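Local coordinates for arginine kinase (PDB 6VVG), which probably acts as a viral ATP-dependent serine/threonine protein kinase, and is captured here with adenosine monophosphate in its nucleotide pocket, at residues V167-F172 and E188-S193. Residues are numbered along the deposited sequence; the frame is centred on the assembly and turned at random.
Sequences VGTPSF and EAYQTS
Glu188 meets Ser171 through its backbone: the carbonyl O accepts a short 2.5 Å hydrogen bond from Ser171 OG, which chi1 of 69° places between that serine's own N and carbonyl carbon. Ala189 lays CB against the carbonyl oxygens of Gly168 and Thr169. Tyr190 carries most of the contact, and shows how one aromatic residue can pin a loop with both backbone and ring. Its N donates to Thr169 O at 3.0 Å, nearly in line with the carbonyl, and its O accepts from Gly168 N at 2.9 Å. Tyr190 CG lies anti to the carbonyl carbon (chi1 -75°), and the ring beyond it lies against residues 169-172. Ser171 CB sits over the centre of one face in a CH-pi contact, while Thr169 OG1, itself bonded to Ile166 O, lies in plane at the edge, 3.3 Å from CD2. Tyr190 OH, hydrogen-bonded to Asp174, lies over a face of the Phe172 ring and takes a weak bond from Phe172 N. Gln191 NE2 bonds back to Ala189 O and Glu188 OE1, and its OE1 accepts from Ser193 OG. The contact thus fastens the activation-segment loop following strand 165-166 to the chain entering helix 192-208, with Asn135 of the second subunit packing on Thr169.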
loop_
_atom_site.group_PDB
_atom_site.type_symbol
_atom_site.label_atom_id
_atom_site.label_comp_id
_atom_site.label_asym_id
_atom_site.label_seq_id
_atom_site.Cartn_x
_atom_site.Cartn_y
_atom_site.Cartn_z
ATOM N N VAL A 167 7.802 2.982 -1.114
ATOM C CA VAL A 167 9.139 3.559 -1.065
ATOM C C VAL A 167 9.778 3.256 0.281
ATOM O O VAL A 167 9.158 3.432 1.337
ATOM C CB VAL A 167 9.071 5.073 -1.318
ATOM C CG1 VAL A 167 10.418 5.729 -1.039
ATOM C CG2 VAL A 167 8.609 5.357 -2.740
ATOM N N GLY A 168 11.026 2.793 0.247
ATOM C CA GLY A 168 11.809 2.593 1.448
ATOM C C GLY A 168 11.880 1.168 1.956
ATOM O O GLY A 168 12.692 0.892 2.849
ATOM N N THR A 169 11.073 0.261 1.418
ATOM C CA THR A 169 11.073 -1.118 1.875
ATOM C C THR A 169 12.190 -1.910 1.207
ATOM O O THR A 169 12.680 -1.532 0.139
ATOM C CB THR A 169 9.726 -1.767 1.582
ATOM O OG1 THR A 169 9.442 -1.686 0.179
ATOM C CG2 THR A 169 8.623 -1.067 2.366
ATOM N N PRO A 170 12.623 -3.011 1.823
ATOM C CA PRO A 170 13.704 -3.809 1.224
ATOM C C PRO A 170 13.289 -4.366 -0.131
ATOM O O PRO A 170 12.181 -4.881 -0.298
ATOM C CB PRO A 170 13.940 -4.929 2.247
ATOM C CG PRO A 170 13.375 -4.397 3.554
ATOM C CD PRO A 170 12.198 -3.533 3.137
ATOM N N SER A 171 14.194 -4.283 -1.095
ATOM C CA SER A 171 13.889 -4.742 -2.440
ATOM C C SER A 171 14.361 -6.179 -2.646
ATOM O O SER A 171 15.234 -6.685 -1.937
ATOM C CB SER A 171 14.538 -3.831 -3.483
ATOM O OG SER A 171 15.948 -3.972 -3.466
ATOM N N PHE A 172 13.756 -6.833 -3.635
ATOM C CA PHE A 172 14.161 -8.149 -4.104
ATOM C C PHE A 172 14.046 -8.143 -5.623
ATOM O O PHE A 172 13.537 -7.194 -6.227
ATOM C CB PHE A 172 13.320 -9.271 -3.472
ATOM C CG PHE A 172 11.839 -9.047 -3.555
ATOM C CD1 PHE A 172 11.224 -8.051 -2.812
ATOM C CD2 PHE A 172 11.055 -9.847 -4.366
ATOM C CE1 PHE A 172 9.859 -7.848 -2.893
ATOM C CE2 PHE A 172 9.689 -9.654 -4.448
ATOM C CZ PHE A 172 9.092 -8.652 -3.713
ATOM N N GLU A 188 19.258 -2.075 -3.137
ATOM C CA GLU A 188 18.859 -0.877 -2.415
ATOM C C GLU A 188 17.348 -0.886 -2.197
ATOM O O GLU A 188 16.601 -1.595 -2.876
ATOM C CB GLU A 188 19.276 0.381 -3.178
ATOM C CG GLU A 188 20.776 0.595 -3.260
ATOM C CD GLU A 188 21.145 2.015 -3.668
ATOM O OE1 GLU A 188 20.281 2.914 -3.597
ATOM O OE2 GLU A 188 22.303 2.230 -4.069
ATOM N N ALA A 189 16.899 -0.087 -1.230
ATOM C CA ALA A 189 15.471 0.015 -0.956
ATOM C C ALA A 189 14.722 0.512 -2.190
ATOM O O ALA A 189 15.267 1.240 -3.023
ATOM C CB ALA A 189 15.221 0.958 0.221
ATOM N N TYR A 190 13.461 0.096 -2.311
ATOM C CA TYR A 190 12.614 0.592 -3.389
ATOM C C TYR A 190 12.567 2.114 -3.353
ATOM O O TYR A 190 12.339 2.717 -2.300
ATOM C CB TYR A 190 11.207 0.005 -3.270
ATOM C CG TYR A 190 11.136 -1.442 -3.700
ATOM C CD1 TYR A 190 11.528 -1.828 -4.979
ATOM C CD2 TYR A 190 10.684 -2.423 -2.833
ATOM C CE1 TYR A 190 11.475 -3.150 -5.377
ATOM C CE2 TYR A 190 10.622 -3.750 -3.222
ATOM C CZ TYR A 190 11.026 -4.108 -4.493
ATOM O OH TYR A 190 10.967 -5.426 -4.888
ATOM N N GLN A 191 12.794 2.737 -4.507
ATOM C CA GLN A 191 12.893 4.186 -4.585
ATOM C C GLN A 191 12.462 4.634 -5.971
ATOM O O GLN A 191 12.407 3.837 -6.911
ATOM C CB GLN A 191 14.318 4.663 -4.281
ATOM C CG GLN A 191 15.402 3.816 -4.931
ATOM C CD GLN A 191 16.803 4.232 -4.514
ATOM O OE1 GLN A 191 17.361 5.194 -5.042
ATOM N NE2 GLN A 191 17.378 3.501 -3.565
ATOM N N THR A 192 12.145 5.926 -6.085
ATOM C CA THR A 192 11.667 6.450 -7.360
ATOM C C THR A 192 12.693 6.248 -8.467
ATOM O O THR A 192 12.319 6.074 -9.633
ATOM C CB THR A 192 11.318 7.935 -7.234
ATOM O OG1 THR A 192 12.453 8.666 -6.756
ATOM C CG2 THR A 192 10.147 8.134 -6.279
ATOM N N SER A 193 13.984 6.266 -8.129
ATOM C CA SER A 193 15.014 6.119 -9.151
ATOM C C SER A 193 14.895 4.787 -9.882
ATOM O O SER A 193 15.300 4.682 -11.045
ATOM C CB SER A 193 16.404 6.263 -8.525
ATOM O OG SER A 193 16.737 5.145 -7.720
#